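Local atomic coordinates of syndapin (PDB entry 3I2W), a protein that probably takes part in endocytosis, binding phospholipid membranes through its dimeric F-BAR domain and regulating internalization of plasma membrane proteins. Residues B[60-65]-B[268-273]; B[8-13]-B[125-130]; B[22-27]-B[100-105]; B[142-147]-B[191-196]. All blocks are in the same frame, centred on the assembly; numbering follows the deposited sequence.

Contact 1 (B[60-65]-B[268-273]). With NA (sodium ion), chain G.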
# COMPACT_ATOMS: atom_id res chain seq x y z
N PRO B 60 -8.56 -16.63 -27.06
CA PRO B 60 -9.78 -16.77 -27.90
C PRO B 60 -10.86 -15.72 -27.77
O PRO B 60 -11.78 -15.74 -28.54
CB PRO B 60 -10.38 -18.12 -27.46
CG PRO B 60 -9.52 -18.62 -26.38
CD PRO B 60 -8.65 -17.51 -25.89
N GLU B 61 -10.77 -14.80 -26.84
CA GLU B 61 -11.92 -13.90 -26.71
C GLU B 61 -11.81 -12.89 -27.86
O GLU B 61 -10.69 -12.64 -28.33
CB GLU B 61 -11.95 -13.26 -25.32
CG GLU B 61 -13.13 -12.37 -25.10
CD GLU B 61 -14.40 -13.10 -24.78
OE1 GLU B 61 -14.65 -13.54 -23.64
OE2 GLU B 61 -15.21 -13.23 -25.70
N TYR B 62 -12.95 -12.40 -28.37
CA TYR B 62 -12.95 -11.53 -29.56
C TYR B 62 -14.01 -10.45 -29.44
O TYR B 62 -14.85 -10.47 -28.53
CB TYR B 62 -13.24 -12.35 -30.85
CG TYR B 62 -14.60 -13.12 -30.78
CD1 TYR B 62 -14.74 -14.20 -29.92
CD2 TYR B 62 -15.71 -12.74 -31.51
CE1 TYR B 62 -15.91 -14.91 -29.79
CE2 TYR B 62 -16.92 -13.47 -31.39
CZ TYR B 62 -17.01 -14.56 -30.50
OH TYR B 62 -18.17 -15.34 -30.29
N GLY B 63 -13.99 -9.50 -30.36
CA GLY B 63 -15.09 -8.55 -30.49
C GLY B 63 -15.21 -7.59 -29.37
O GLY B 63 -14.26 -7.30 -28.69
N THR B 64 -16.40 -7.05 -29.18
CA THR B 64 -16.60 -6.04 -28.18
C THR B 64 -16.53 -6.71 -26.81
O THR B 64 -16.39 -6.08 -25.81
CB THR B 64 -17.96 -5.45 -28.35
OG1 THR B 64 -18.93 -6.47 -28.12
CG2 THR B 64 -18.13 -4.93 -29.73
N THR B 65 -16.62 -8.01 -26.76
CA THR B 65 -16.51 -8.67 -25.51
C THR B 65 -15.04 -8.64 -25.11
O THR B 65 -14.69 -8.31 -23.97
CB THR B 65 -17.04 -10.09 -25.66
OG1 THR B 65 -18.45 -10.03 -25.87
CG2 THR B 65 -16.77 -10.90 -24.41
N LEU B 268 -21.50 -11.87 -32.33
CA LEU B 268 -21.92 -13.05 -33.01
C LEU B 268 -22.00 -12.87 -34.50
O LEU B 268 -21.65 -13.79 -35.23
CB LEU B 268 -23.25 -13.57 -32.48
CG LEU B 268 -23.23 -14.19 -31.10
CD1 LEU B 268 -24.61 -14.52 -30.84
CD2 LEU B 268 -22.41 -15.45 -31.09
N LYS B 269 -22.48 -11.73 -34.98
CA LYS B 269 -22.66 -11.58 -36.40
C LYS B 269 -21.31 -11.63 -37.04
O LYS B 269 -21.12 -12.27 -38.05
CB LYS B 269 -23.36 -10.30 -36.72
CG LYS B 269 -24.90 -10.45 -36.64
CD LYS B 269 -25.61 -9.15 -36.83
CE LYS B 269 -25.68 -8.73 -38.29
NZ LYS B 269 -26.65 -7.55 -38.45
N TRP B 270 -20.34 -11.00 -36.39
CA TRP B 270 -19.01 -10.94 -36.89
C TRP B 270 -18.52 -12.36 -37.00
O TRP B 270 -17.70 -12.67 -37.85
CB TRP B 270 -18.11 -10.14 -35.92
CG TRP B 270 -16.61 -10.09 -36.39
CD1 TRP B 270 -16.03 -9.14 -37.24
CD2 TRP B 270 -15.57 -11.03 -36.10
NE1 TRP B 270 -14.69 -9.44 -37.46
CE2 TRP B 270 -14.39 -10.58 -36.76
CE3 TRP B 270 -15.52 -12.21 -35.34
CZ2 TRP B 270 -13.20 -11.28 -36.70
CZ3 TRP B 270 -14.32 -12.88 -35.26
CH2 TRP B 270 -13.18 -12.41 -35.95
N TRP B 271 -18.97 -13.22 -36.10
CA TRP B 271 -18.37 -14.56 -36.02
C TRP B 271 -18.79 -15.41 -37.20
O TRP B 271 -17.98 -16.11 -37.77
CB TRP B 271 -18.71 -15.28 -34.73
CG TRP B 271 -18.19 -16.69 -34.73
CD1 TRP B 271 -18.85 -17.79 -35.14
CD2 TRP B 271 -16.90 -17.14 -34.29
NE1 TRP B 271 -18.05 -18.89 -35.00
CE2 TRP B 271 -16.86 -18.51 -34.46
CE3 TRP B 271 -15.78 -16.51 -33.73
CZ2 TRP B 271 -15.75 -19.27 -34.12
CZ3 TRP B 271 -14.67 -17.26 -33.40
CH2 TRP B 271 -14.65 -18.60 -33.61
N SER B 272 -20.08 -15.29 -37.55
CA SER B 272 -20.65 -15.88 -38.69
C SER B 272 -19.96 -15.35 -39.89
O SER B 272 -19.76 -16.11 -40.84
CB SER B 272 -22.10 -15.51 -38.79
OG SER B 272 -22.62 -16.07 -40.00
N ASN B 273 -19.61 -14.07 -39.90
CA ASN B 273 -19.03 -13.49 -41.11
C ASN B 273 -17.74 -14.08 -41.43
O ASN B 273 -17.44 -14.28 -42.61
CB ASN B 273 -18.92 -11.98 -41.06
CG ASN B 273 -20.24 -11.37 -41.03
OD1 ASN B 273 -21.23 -12.04 -41.38
ND2 ASN B 273 -20.33 -10.14 -40.54
NA NA G . -8.29 -12.32 -28.53
O HOH W 1 -7.36 -13.14 -30.76
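Tyr62 sits in an extended piece of the linker that runs into helix 63-105 and faces Leu268, Trp270 and Trp271 on a turn of helix 264-275. Gly63 follows with a positive phi (69°), easy for a residue without a side chain, while in the partner helix Trp271 N and Ser272 N both bond Leu268 O. With CG of Tyr62 between its backbone N and carbonyl carbon (chi1 57°), the ring projects at both indoles. Trp271 CE3 lies over one ring face, offset toward the rim and 4.0 Å from Tyr62 CZ. Trp270 CE3 approaches obliquely, 3.9 Å from Tyr62 CD2. The hydroxyl bonds Glu222 and Arg16 of the second subunit. Losing the ring to an alanine here would probably open a gap beside Trp271 and leave that Glu222 without its hydroxyl partner. The neighbouring Glu61 O binds a sodium ion at 2.4 Å, a site completed by water, the carbonyls of Ile56, Glu57 and Gly59, and Glu66 OE2. Tyr62, Trp270 and Trp271 form an aromatic cluster joining short helix 264-275 to the turn between two long helices, at the dimer interface of the F-BAR domain.

Contact 2 (B[8-13]-B[125-130])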
# COMPACT_ATOMS: atom_id res chain seq x y z
N GLY B 8 22.45 21.03 36.00
CA GLY B 8 22.55 20.14 34.85
C GLY B 8 21.24 19.65 34.26
O GLY B 8 21.21 19.15 33.16
N ASN B 9 20.15 19.78 34.98
CA ASN B 9 18.93 19.15 34.57
C ASN B 9 18.20 19.81 33.43
O ASN B 9 17.19 19.28 33.00
CB ASN B 9 18.01 18.96 35.76
CG ASN B 9 18.25 17.65 36.46
OD1 ASN B 9 18.99 16.82 35.98
ND2 ASN B 9 17.61 17.44 37.58
N TYR B 10 18.70 20.92 32.92
CA TYR B 10 18.12 21.58 31.77
C TYR B 10 18.39 20.78 30.55
O TYR B 10 17.96 21.12 29.46
CB TYR B 10 18.72 22.94 31.57
CG TYR B 10 20.22 22.94 31.54
CD1 TYR B 10 20.96 23.23 32.67
CD2 TYR B 10 20.89 22.65 30.40
CE1 TYR B 10 22.34 23.23 32.64
CE2 TYR B 10 22.25 22.66 30.36
CZ TYR B 10 22.99 22.95 31.48
OH TYR B 10 24.36 22.93 31.38
N LYS B 11 19.08 19.67 30.72
CA LYS B 11 19.53 18.92 29.59
C LYS B 11 18.42 18.13 28.93
O LYS B 11 18.52 17.81 27.77
CB LYS B 11 20.73 18.09 29.97
CG LYS B 11 21.85 18.96 30.46
CD LYS B 11 23.29 18.47 30.06
CE LYS B 11 24.28 18.74 31.23
NZ LYS B 11 25.65 18.78 30.75
N ARG B 12 17.34 17.83 29.66
CA ARG B 12 16.16 17.27 29.00
C ARG B 12 15.64 18.26 27.99
O ARG B 12 15.38 17.87 26.91
CB ARG B 12 15.08 16.84 29.97
CG ARG B 12 15.71 16.15 31.20
CD ARG B 12 14.85 15.09 31.91
NE ARG B 12 13.74 15.66 32.67
CZ ARG B 12 13.86 16.17 33.89
NH1 ARG B 12 15.04 16.18 34.50
NH2 ARG B 12 12.80 16.66 34.50
N THR B 13 15.65 19.55 28.28
CA THR B 13 15.15 20.51 27.31
C THR B 13 16.06 20.65 26.11
O THR B 13 15.58 20.75 24.97
CB THR B 13 14.86 21.83 27.96
OG1 THR B 13 13.83 21.63 28.93
CG2 THR B 13 14.32 22.82 26.98
N LYS B 125 25.56 29.16 31.44
CA LYS B 125 25.95 30.49 31.88
C LYS B 125 24.91 31.01 32.86
O LYS B 125 25.19 31.35 33.98
CB LYS B 125 25.98 31.36 30.67
CG LYS B 125 27.22 32.25 30.60
CD LYS B 125 26.95 33.48 29.73
CE LYS B 125 25.66 34.12 30.18
NZ LYS B 125 25.72 35.52 29.76
N ALA B 126 23.68 31.03 32.43
CA ALA B 126 22.60 31.27 33.32
C ALA B 126 22.66 30.54 34.67
O ALA B 126 22.08 31.02 35.60
CB ALA B 126 21.33 30.92 32.61
N GLN B 127 23.31 29.38 34.79
CA GLN B 127 23.18 28.59 36.03
C GLN B 127 24.43 28.71 36.87
O GLN B 127 24.40 28.47 38.09
CB GLN B 127 22.92 27.13 35.70
CG GLN B 127 22.48 26.28 36.85
CD GLN B 127 22.18 24.86 36.46
OE1 GLN B 127 23.04 24.11 35.93
NE2 GLN B 127 20.94 24.43 36.74
N LYS B 128 25.54 29.12 36.24
CA LYS B 128 26.83 29.15 36.90
C LYS B 128 26.84 29.85 38.29
O LYS B 128 27.10 29.18 39.29
CB LYS B 128 27.88 29.70 35.97
CG LYS B 128 29.24 29.60 36.52
CD LYS B 128 30.24 30.26 35.61
CE LYS B 128 31.43 29.32 35.47
NZ LYS B 128 32.69 30.01 34.98
N PRO B 129 26.51 31.17 38.37
CA PRO B 129 26.38 31.83 39.68
C PRO B 129 25.75 31.00 40.78
O PRO B 129 26.33 30.83 41.86
CB PRO B 129 25.47 33.01 39.37
CG PRO B 129 25.90 33.41 38.07
CD PRO B 129 26.18 32.12 37.30
N TRP B 130 24.57 30.49 40.51
CA TRP B 130 23.82 29.78 41.51
C TRP B 130 24.46 28.40 41.76
O TRP B 130 24.36 27.82 42.83
CB TRP B 130 22.42 29.65 40.96
CG TRP B 130 21.46 29.05 41.83
CD1 TRP B 130 20.65 29.70 42.71
CD2 TRP B 130 21.10 27.69 41.88
NE1 TRP B 130 19.82 28.80 43.35
CE2 TRP B 130 20.08 27.56 42.84
CE3 TRP B 130 21.54 26.56 41.21
CZ2 TRP B 130 19.49 26.34 43.14
CZ3 TRP B 130 20.95 25.31 41.54
CH2 TRP B 130 19.95 25.23 42.48
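Gly8 and Tyr10 meet a single side chain of helix 114-159, that of Gln127, where the N-terminal lead-in of the F-BAR helical bundle turns into helix 11-58. The lead-in ends in a type I beta turn, Gly8 to Lys11, that runs into that helix. On the buried side, Gly8 N donates to Gln127 OE1 over 3.1 Å, nearly straight at 168°, with the donor tilted slightly from the amide's carbonyl plane. Gln127 can span the interval because its CG is anti to the backbone N (chi1 -168°) and the chain continues extended to the amide. The other end of that amide is held as well: NE2 bonds Tyr207 OH of helix 169-240, so its rotation is fixed at both ends. Tyr10 stacks on Phe123 and also touches Phe4. A leucine in place of Gln127 would probably leave Gly8 N and Tyr207 OH each without this partner.

The outer side is looser. Lys11, Lys125 and Lys128 are exposed and make no contact between the two segments. Arg12, by contrast, is hydrogen-bonded to His275 and Asn274 of the second subunit. Helix 114-159 kinks at Pro129, whose N has no hydrogen to donate, and Trp130 N likewise makes no bond one turn back. At the inner boundary Gln127 OE1 lies at the edge of the Tyr10 ring, in its plane, 3.5 Å from Tyr10 CE1.

Contact 3 (B[22-27]-B[100-105])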
# COMPACT_ATOMS: atom_id res chain seq x y z
N LYS B 22 15.99 14.57 14.86
CA LYS B 22 15.60 13.15 14.68
C LYS B 22 14.19 12.93 14.16
O LYS B 22 13.96 12.12 13.25
CB LYS B 22 15.68 12.43 16.01
CG LYS B 22 16.96 11.73 16.20
CD LYS B 22 17.46 11.78 17.66
CE LYS B 22 17.05 10.59 18.47
NZ LYS B 22 18.13 10.50 19.42
N LEU B 23 13.23 13.62 14.78
CA LEU B 23 11.87 13.58 14.26
C LEU B 23 11.76 14.12 12.83
O LEU B 23 11.00 13.61 12.04
CB LEU B 23 10.87 14.26 15.18
CG LEU B 23 10.76 13.73 16.62
CD1 LEU B 23 9.95 14.73 17.40
CD2 LEU B 23 10.14 12.35 16.77
N CYS B 24 12.52 15.10 12.42
CA CYS B 24 12.54 15.33 10.99
C CYS B 24 12.98 14.12 10.21
O CYS B 24 12.32 13.74 9.29
CB CYS B 24 13.41 16.51 10.59
SG CYS B 24 12.78 18.06 11.25
N ASN B 25 14.09 13.50 10.54
CA ASN B 25 14.43 12.27 9.86
C ASN B 25 13.33 11.19 9.86
O ASN B 25 13.08 10.56 8.86
CB ASN B 25 15.67 11.68 10.46
CG ASN B 25 16.89 12.41 10.04
OD1 ASN B 25 16.93 13.07 9.01
ND2 ASN B 25 17.92 12.31 10.85
N ASP B 26 12.69 11.00 11.00
CA ASP B 26 11.71 9.94 11.14
C ASP B 26 10.53 10.21 10.22
O ASP B 26 10.05 9.29 9.54
CB ASP B 26 11.18 9.86 12.59
CG ASP B 26 12.17 9.19 13.58
OD1 ASP B 26 13.26 8.72 13.21
OD2 ASP B 26 11.86 9.20 14.79
N LEU B 27 10.05 11.44 10.23
CA LEU B 27 8.90 11.77 9.42
C LEU B 27 9.23 11.62 7.92
O LEU B 27 8.40 11.12 7.13
CB LEU B 27 8.49 13.17 9.73
CG LEU B 27 7.19 13.67 9.15
CD1 LEU B 27 5.96 12.88 9.52
CD2 LEU B 27 7.09 15.06 9.71
N THR B 100 13.95 20.64 3.75
CA THR B 100 14.36 22.01 3.67
C THR B 100 14.39 22.64 5.03
O THR B 100 15.41 23.28 5.41
CB THR B 100 13.49 22.83 2.69
OG1 THR B 100 14.11 22.85 1.40
CG2 THR B 100 13.42 24.27 3.12
N TRP B 101 13.30 22.50 5.76
CA TRP B 101 13.20 23.07 7.07
C TRP B 101 14.32 22.53 7.94
O TRP B 101 14.98 23.27 8.66
CB TRP B 101 11.86 22.64 7.59
CG TRP B 101 11.36 23.34 8.75
CD1 TRP B 101 10.48 24.37 8.75
CD2 TRP B 101 11.57 23.00 10.12
NE1 TRP B 101 10.15 24.73 10.04
CE2 TRP B 101 10.81 23.91 10.90
CE3 TRP B 101 12.33 22.01 10.77
CZ2 TRP B 101 10.81 23.89 12.30
CZ3 TRP B 101 12.32 21.99 12.19
CH2 TRP B 101 11.57 22.94 12.93
N GLN B 102 14.56 21.23 7.85
CA GLN B 102 15.54 20.59 8.67
C GLN B 102 16.95 21.14 8.35
O GLN B 102 17.72 21.31 9.25
CB GLN B 102 15.46 19.07 8.47
CG GLN B 102 16.60 18.28 9.14
CD GLN B 102 16.57 16.79 8.85
OE1 GLN B 102 16.58 16.38 7.72
NE2 GLN B 102 16.55 15.98 9.90
N LYS B 103 17.28 21.36 7.09
CA LYS B 103 18.49 21.99 6.70
C LYS B 103 18.58 23.39 7.31
O LYS B 103 19.64 23.82 7.70
CB LYS B 103 18.50 22.14 5.19
CG LYS B 103 19.75 22.81 4.61
CD LYS B 103 19.66 23.15 3.08
CE LYS B 103 20.93 24.00 2.63
NZ LYS B 103 21.40 23.75 1.18
N GLU B 104 17.45 24.08 7.42
CA GLU B 104 17.49 25.50 7.73
C GLU B 104 17.58 25.78 9.19
O GLU B 104 18.05 26.83 9.57
CB GLU B 104 16.33 26.28 7.13
CG GLU B 104 16.77 26.83 5.79
CD GLU B 104 15.61 27.20 4.86
OE1 GLU B 104 14.42 27.31 5.29
OE2 GLU B 104 15.92 27.39 3.66
N ASN B 105 17.16 24.82 10.00
CA ASN B 105 17.08 25.05 11.42
C ASN B 105 18.03 24.28 12.25
O ASN B 105 17.98 24.43 13.47
CB ASN B 105 15.70 24.69 11.89
CG ASN B 105 14.67 25.55 11.30
OD1 ASN B 105 14.48 26.66 11.73
ND2 ASN B 105 13.98 25.04 10.30
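Cys24 and Asn25 face Trp101 and Gln102 across an antiparallel helix pair of the F-BAR bundle, helices 11-58 and 63-105, whose local axes approach to 10.2 Å at 164°. In the first shell the Gln102 side chain runs alongside Cys24, its CB 3.9 Å from Cys24 CB, and reaches past it to Asn25. There Gln102 NE2 donates to Asn25 OD1 over 3.1 Å. The oxygen lies near the plane of the Gln102 amide, but the donor comes in above the Asn25 carbonyl plane, 72° out of it, so it does not use a lone pair. The two amide planes are also turned steeply against each other. Cys24 SG makes an oblique sulfur-aromatic contact with Trp101, 4.0 Å from Trp101 CE3.

The next shell fixes these groups. Gln102 has CG anti to its backbone N (chi1 172°) and is extended beyond it; OE1 accepts from Gln28 NE2, and NE2 has a further, weak bond to Tyr21 O, so helix 11-58 holds both ends of the amide. The Trp101 ring stacks on Phe228 of helix 169-240 and touches Thr224 and Arg225 there. Asn105, one turn further on, folds back so that its ND2 lies over the centre of the Trp101 ring. That same Asn105 ND2 makes a bent bond to Trp101 O, standing above the carbonyl plane and not on a lone pair, while Glu104 N reaches this oxygen from the opposite face.

Contact 4 (B[142-147]-B[191-196])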
# COMPACT_ATOMS: atom_id res chain seq x y z
N ALA B 142 28.67 20.24 54.70
CA ALA B 142 29.55 19.13 55.02
C ALA B 142 30.51 19.59 56.13
O ALA B 142 30.67 18.88 57.15
CB ALA B 142 30.30 18.63 53.76
N ASP B 143 31.10 20.77 55.95
CA ASP B 143 32.08 21.30 56.86
C ASP B 143 31.51 21.51 58.22
O ASP B 143 32.26 21.72 59.19
CB ASP B 143 32.71 22.57 56.29
CG ASP B 143 33.77 22.25 55.26
OD1 ASP B 143 33.86 21.04 54.87
OD2 ASP B 143 34.52 23.19 54.87
N TYR B 144 30.20 21.39 58.34
CA TYR B 144 29.58 21.71 59.61
C TYR B 144 29.04 20.47 60.27
O TYR B 144 28.70 20.46 61.42
CB TYR B 144 28.45 22.71 59.42
CG TYR B 144 27.38 22.66 60.49
CD1 TYR B 144 27.49 23.40 61.66
CD2 TYR B 144 26.24 21.88 60.34
CE1 TYR B 144 26.50 23.36 62.68
CE2 TYR B 144 25.22 21.84 61.35
CZ TYR B 144 25.37 22.58 62.51
OH TYR B 144 24.40 22.55 63.51
N HIS B 145 28.94 19.41 59.51
CA HIS B 145 28.40 18.21 60.05
C HIS B 145 29.61 17.47 60.55
O HIS B 145 29.52 16.66 61.46
CB HIS B 145 27.66 17.39 58.98
CG HIS B 145 26.24 17.81 58.74
ND1 HIS B 145 25.52 17.40 57.63
CD2 HIS B 145 25.39 18.60 59.45
CE1 HIS B 145 24.30 17.91 57.68
NE2 HIS B 145 24.19 18.64 58.77
N SER B 146 30.77 17.74 59.96
CA SER B 146 31.95 17.03 60.42
C SER B 146 32.55 17.75 61.62
O SER B 146 33.25 17.16 62.43
CB SER B 146 32.97 16.77 59.31
OG SER B 146 33.62 17.95 58.96
N ALA B 147 32.25 19.04 61.75
CA ALA B 147 32.58 19.73 62.99
C ALA B 147 31.67 19.27 64.12
O ALA B 147 32.10 19.22 65.26
CB ALA B 147 32.49 21.22 62.80
N GLU B 191 27.66 29.13 61.59
CA GLU B 191 27.54 30.43 61.01
C GLU B 191 27.76 30.41 59.51
O GLU B 191 26.86 30.78 58.79
CB GLU B 191 28.38 31.45 61.73
CG GLU B 191 27.61 32.05 62.87
CD GLU B 191 28.52 32.68 63.91
OE1 GLU B 191 29.24 33.66 63.57
OE2 GLU B 191 28.53 32.19 65.07
N LYS B 192 28.91 29.96 59.02
CA LYS B 192 29.14 29.99 57.58
C LYS B 192 27.99 29.27 56.81
O LYS B 192 27.57 29.71 55.74
CB LYS B 192 30.53 29.47 57.17
CG LYS B 192 31.81 30.14 57.73
CD LYS B 192 31.85 31.72 57.83
CE LYS B 192 31.29 32.53 56.59
NZ LYS B 192 32.18 32.66 55.38
N TYR B 193 27.47 28.19 57.38
CA TYR B 193 26.39 27.48 56.77
C TYR B 193 25.14 28.40 56.65
O TYR B 193 24.71 28.72 55.56
CB TYR B 193 26.19 26.13 57.49
CG TYR B 193 25.18 25.16 56.94
CD1 TYR B 193 24.80 25.13 55.59
CD2 TYR B 193 24.63 24.20 57.77
CE1 TYR B 193 23.84 24.19 55.13
CE2 TYR B 193 23.68 23.28 57.33
CZ TYR B 193 23.28 23.28 56.03
OH TYR B 193 22.36 22.34 55.65
N GLU B 194 24.62 28.89 57.77
CA GLU B 194 23.55 29.89 57.76
C GLU B 194 23.82 31.05 56.82
O GLU B 194 22.91 31.62 56.29
CB GLU B 194 23.32 30.45 59.16
CG GLU B 194 22.59 29.48 60.12
CD GLU B 194 22.83 29.84 61.60
OE1 GLU B 194 23.41 30.93 61.87
OE2 GLU B 194 22.43 29.04 62.49
N GLN B 195 25.05 31.42 56.59
CA GLN B 195 25.27 32.55 55.72
C GLN B 195 25.21 32.15 54.26
O GLN B 195 25.04 32.99 53.39
CB GLN B 195 26.63 33.18 55.98
CG GLN B 195 26.68 34.18 57.11
CD GLN B 195 27.99 34.08 57.85
OE1 GLN B 195 28.18 33.16 58.65
NE2 GLN B 195 28.93 35.00 57.56
N ALA B 196 25.43 30.88 54.00
CA ALA B 196 25.55 30.44 52.66
C ALA B 196 24.11 30.20 52.22
O ALA B 196 23.71 30.61 51.12
CB ALA B 196 26.38 29.17 52.58
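Tyr144 of helix 114-159 and Tyr193 of helix 169-240 are the pair that carries this contact, and their CA atoms are 7.2 Å apart. Segment 191-196, within helix 169-240, begins at Glu191, an exposed residue whose carbonyl oxygen accepts a bond from Gln195 N at 2.9 Å. Lys192, also exposed, precedes the central residue.

At Tyr193, CG anti to the backbone N (chi1 -175°) sends the ring from its helix toward the neighbouring one. Tyr144 takes a similar first torsion from its own side, and the rings come closest at their CD2 atoms, with Tyr193 CD2 3.8 Å from Tyr144 CD2. The ring planes are inclined at 42° and the centroids are 5.7 Å apart, an oblique packing in which the side chains cross at about a right angle. Each hydroxyl is bonded outside the pair: Tyr193 OH bonds Val287 N of the second subunit, and Tyr144 OH bonds Glu288 of that subunit, with a weak bond from Arg190 of its own chain. The Tyr193 ring is further stacked on Phe286 of the second subunit and touches Val137 and Ala140 of helix 114-159.

Glu194 packs against the same Phe286 of the second subunit. Ala196 ends the segment against Val137, and Ala196 N bonds Tyr193 O at 2.8 Å.

Two long helices of one chain, packed through buried tyrosines and met by the end of the F-BAR fragment of the second subunit (Phe286 to Glu288), fit the arm of a dimeric F-BAR domain.

How the contacts relate
The four contacts are spread along one elongated helical chain. Contact 1 lies on the other side of the chain's centre from contacts 2 and 4, with about 108 Å between the centres of contacts 1 and 4. Contact 2 stands about 26 Å from contact 3 and 25 Å from contact 4, centre to centre, sharing helix 11-58 with the former and helix 114-159 with the latter; contacts 1 and 3 share helix 63-105. In sequence, contact 3 is nested within contact 2, which crosses contact 1, while contact 4 follows contact 2 and is nested within contact 1. All four touch the second subunit, so at each of these places helix packing within the chain lies beside the dimer interface.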